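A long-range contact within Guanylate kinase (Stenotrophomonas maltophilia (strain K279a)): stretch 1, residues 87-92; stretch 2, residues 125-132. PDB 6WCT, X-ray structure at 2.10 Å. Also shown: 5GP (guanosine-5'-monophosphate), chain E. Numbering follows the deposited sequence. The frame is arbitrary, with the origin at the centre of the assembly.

Stretch 1, residues 87-92: FFEHAW
Stretch 2 (125-132) QQVRQLVP

How do the two backbones lie against each other? Residues 125-130 form the end of a helix that begins earlier in the chain, and Val131 is the first residue to leave helical phi/psi, at -121/111. Stretch 1 turns a corner at Phe88 (-60/-47) and Glu89 (-145/154), then runs extended through His90 (-156/156), Ala91 (-158/155) and Trp92 (-86/108). The backbones come nearest where the CA atoms of Glu89 and Gln126 stand 6.2 Å apart, and 323 Å² is buried in all, both sides summed.

Which donors and acceptors join the stretches? One side-chain amide does all the hydrogen bonding across the contact. Gln126, with chi1 m (-60°), chi2 t (170°) and chi3 38°, points its CA-to-CB bond toward stretch 1 and reaches the backbone of His90 with both ends of its amide. Its NE2 donates to His90 O at 2.7 Å with an angle of 156°, while its OE1 accepts from His90 N at 3.3 Å and 157°. Both the peptide N and C=O of His90 are satisfied by one carboxamide; the CA-to-CB bond of His90 points away from the helix, with chi1 p (72°). The approach also brings His90 O within 3.2 Å of Gln126 OE1, but these are two acceptors and make no hydrogen bond.

What satisfies the carboxylate of Glu89? Its CA-to-CB bond points toward the helix, yet its acceptors serve the nucleotide, as suits a guanylate kinase. With chi1 p (62°), chi2 p (76°) and chi3 -146°, OE1 accepts from 5GP N1 at 2.8 Å and OE2 from 5GP N2 at 3.0 Å, matching two acceptors to the two donors of the guanine, and OE1 is also hydrogen-bonded elsewhere in the structure. The aliphatic part of the side chain meets the helix instead: Glu89 CG lies 3.7 Å from Val127 CG2, and Glu89 CB lies 3.5 Å from Gln126 OE1.

What fills the apolar part of the contact? The Phe88 ring, set by chi1 t (179°) and chi2 70°, packs against the helix end. Leu130 (m, t) places CD1 over one face, 4.0 Å from the Phe88 ring centroid and 18° off the normal, a CH-pi contact. Val131 (chi1 t) brings CG2 to the ring edge, 4.0 Å from Phe88 CZ, and Val127 (chi1 t) sets CG2 3.7 Å from Phe88 CE2. Behind these side chains the helix satisfies its own amides: Leu130 N donates to Gln126 O at 3.2 Å, and Val131 N to Val127 O at 2.7 Å.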

# COMPACT_ATOMS: atom_id res chain seq x y z
N PHE A 87 14.79 -18.50 18.62
CA PHE A 87 13.61 -17.87 18.03
C PHE A 87 13.81 -16.39 17.74
O PHE A 87 14.21 -15.62 18.62
CB PHE A 87 12.40 -18.07 18.93
CG PHE A 87 11.92 -19.49 18.95
CD1 PHE A 87 11.46 -20.09 17.80
CD2 PHE A 87 11.96 -20.22 20.13
CE1 PHE A 87 11.03 -21.40 17.82
CE2 PHE A 87 11.54 -21.52 20.16
CZ PHE A 87 11.08 -22.12 19.00
N PHE A 88 13.51 -16.00 16.50
CA PHE A 88 13.44 -14.59 16.13
C PHE A 88 12.37 -13.86 16.94
O PHE A 88 12.60 -12.77 17.48
CB PHE A 88 13.16 -14.51 14.62
CG PHE A 88 13.03 -13.12 14.07
CD1 PHE A 88 14.12 -12.27 13.99
CD2 PHE A 88 11.81 -12.68 13.57
CE1 PHE A 88 13.99 -11.00 13.46
CE2 PHE A 88 11.67 -11.41 13.04
CZ PHE A 88 12.76 -10.56 12.98
N GLU A 89 11.19 -14.46 17.03
CA GLU A 89 10.13 -14.06 17.94
C GLU A 89 9.44 -15.33 18.39
O GLU A 89 9.45 -16.35 17.69
CB GLU A 89 9.11 -13.11 17.29
CG GLU A 89 8.33 -13.68 16.07
CD GLU A 89 7.21 -14.69 16.43
OE1 GLU A 89 6.98 -15.64 15.65
OE2 GLU A 89 6.58 -14.53 17.48
N HIS A 90 8.83 -15.28 19.56
CA HIS A 90 8.05 -16.41 20.02
C HIS A 90 7.05 -15.88 21.02
O HIS A 90 7.24 -14.81 21.60
CB HIS A 90 8.94 -17.50 20.63
CG HIS A 90 9.52 -17.13 21.96
ND1 HIS A 90 10.69 -16.43 22.08
CD2 HIS A 90 9.08 -17.37 23.22
CE1 HIS A 90 10.96 -16.25 23.36
NE2 HIS A 90 10.00 -16.81 24.07
N ALA A 91 5.97 -16.62 21.19
CA ALA A 91 4.92 -16.14 22.06
C ALA A 91 4.09 -17.31 22.54
O ALA A 91 3.99 -18.35 21.89
CB ALA A 91 4.06 -15.10 21.36
N TRP A 92 3.46 -17.10 23.69
CA TRP A 92 2.50 -18.02 24.26
C TRP A 92 1.16 -17.67 23.64
O TRP A 92 0.58 -16.62 23.94
CB TRP A 92 2.49 -17.86 25.78
CG TRP A 92 1.70 -18.88 26.56
CD1 TRP A 92 0.50 -18.69 27.16
CD2 TRP A 92 2.08 -20.24 26.82
NE1 TRP A 92 0.10 -19.85 27.79
CE2 TRP A 92 1.05 -20.82 27.59
CE3 TRP A 92 3.18 -21.03 26.47
CZ2 TRP A 92 1.09 -22.15 28.03
CZ3 TRP A 92 3.22 -22.36 26.91
CH2 TRP A 92 2.18 -22.90 27.68
N GLN A 125 4.21 -7.66 17.34
CA GLN A 125 4.79 -6.59 18.14
C GLN A 125 6.28 -6.80 18.36
O GLN A 125 7.06 -5.84 18.30
CB GLN A 125 4.07 -6.48 19.48
CG GLN A 125 2.67 -5.93 19.34
CD GLN A 125 2.11 -5.51 20.68
OE1 GLN A 125 2.72 -5.74 21.73
NE2 GLN A 125 0.94 -4.89 20.65
N GLN A 126 6.69 -8.03 18.67
CA GLN A 126 8.12 -8.29 18.81
C GLN A 126 8.85 -8.02 17.50
O GLN A 126 9.95 -7.47 17.50
CB GLN A 126 8.40 -9.72 19.29
CG GLN A 126 7.79 -10.07 20.63
CD GLN A 126 7.88 -11.55 20.94
OE1 GLN A 126 8.89 -12.20 20.63
NE2 GLN A 126 6.85 -12.09 21.58
N VAL A 127 8.25 -8.40 16.38
CA VAL A 127 8.92 -8.19 15.10
C VAL A 127 9.03 -6.71 14.78
O VAL A 127 10.07 -6.25 14.31
CB VAL A 127 8.20 -8.95 13.96
CG1 VAL A 127 8.83 -8.60 12.63
CG2 VAL A 127 8.27 -10.46 14.18
N ARG A 128 7.97 -5.94 15.07
CA ARG A 128 7.99 -4.50 14.77
C ARG A 128 9.15 -3.81 15.48
O ARG A 128 9.77 -2.90 14.91
CB ARG A 128 6.67 -3.85 15.16
CG ARG A 128 5.59 -3.91 14.07
CD ARG A 128 4.27 -3.22 14.45
NE ARG A 128 3.14 -3.83 13.74
CZ ARG A 128 2.29 -4.70 14.28
NH1 ARG A 128 1.30 -5.24 13.55
NH2 ARG A 128 2.42 -5.05 15.55
N GLN A 129 9.46 -4.22 16.71
CA GLN A 129 10.57 -3.60 17.45
C GLN A 129 11.91 -4.08 16.92
O GLN A 129 12.91 -3.37 17.10
CB GLN A 129 10.45 -3.90 18.94
N LEU A 130 11.95 -5.26 16.29
CA LEU A 130 13.19 -5.79 15.75
C LEU A 130 13.44 -5.21 14.36
O LEU A 130 14.56 -4.80 14.04
CB LEU A 130 13.13 -7.32 15.71
CG LEU A 130 13.18 -8.10 17.04
CD1 LEU A 130 12.86 -9.56 16.80
CD2 LEU A 130 14.52 -7.97 17.74
N VAL A 131 12.42 -5.22 13.49
CA VAL A 131 12.59 -4.71 12.13
C VAL A 131 11.60 -3.57 11.92
O VAL A 131 10.39 -3.80 11.79
CB VAL A 131 12.39 -5.82 11.09
CG1 VAL A 131 12.54 -5.26 9.69
CG2 VAL A 131 13.37 -6.98 11.35
N PRO A 132 12.08 -2.33 11.80
CA PRO A 132 11.15 -1.18 11.75
C PRO A 132 10.18 -1.22 10.59
O PRO A 132 8.97 -1.06 10.79
CB PRO A 132 12.10 0.03 11.68
CG PRO A 132 13.39 -0.44 12.24
CD PRO A 132 13.49 -1.91 11.90
P 5GP E . -3.32 -21.97 15.14
O1P 5GP E . -2.61 -22.63 13.98
O2P 5GP E . -4.84 -22.05 15.10
O3P 5GP E . -2.84 -22.41 16.50
O5' 5GP E . -2.93 -20.44 15.11
C5' 5GP E . -3.11 -19.64 16.26
C4' 5GP E . -2.45 -18.30 16.06
O4' 5GP E . -1.02 -18.45 16.21
C3' 5GP E . -2.67 -17.70 14.65
O3' 5GP E . -2.94 -16.31 14.76
C2' 5GP E . -1.30 -17.86 14.00
O2' 5GP E . -1.01 -16.91 13.00
C1' 5GP E . -0.39 -17.72 15.20
N9 5GP E . 0.95 -18.23 14.98
C8 5GP E . 1.32 -19.17 14.06
N7 5GP E . 2.62 -19.30 13.94
C5 5GP E . 3.13 -18.39 14.85
C6 5GP E . 4.46 -18.04 15.14
O6 5GP E . 5.47 -18.49 14.60
N1 5GP E . 4.54 -17.04 16.09
C2 5GP E . 3.47 -16.44 16.70
N2 5GP E . 3.73 -15.47 17.58
N3 5GP E . 2.21 -16.77 16.44
C4 5GP E . 2.11 -17.74 15.51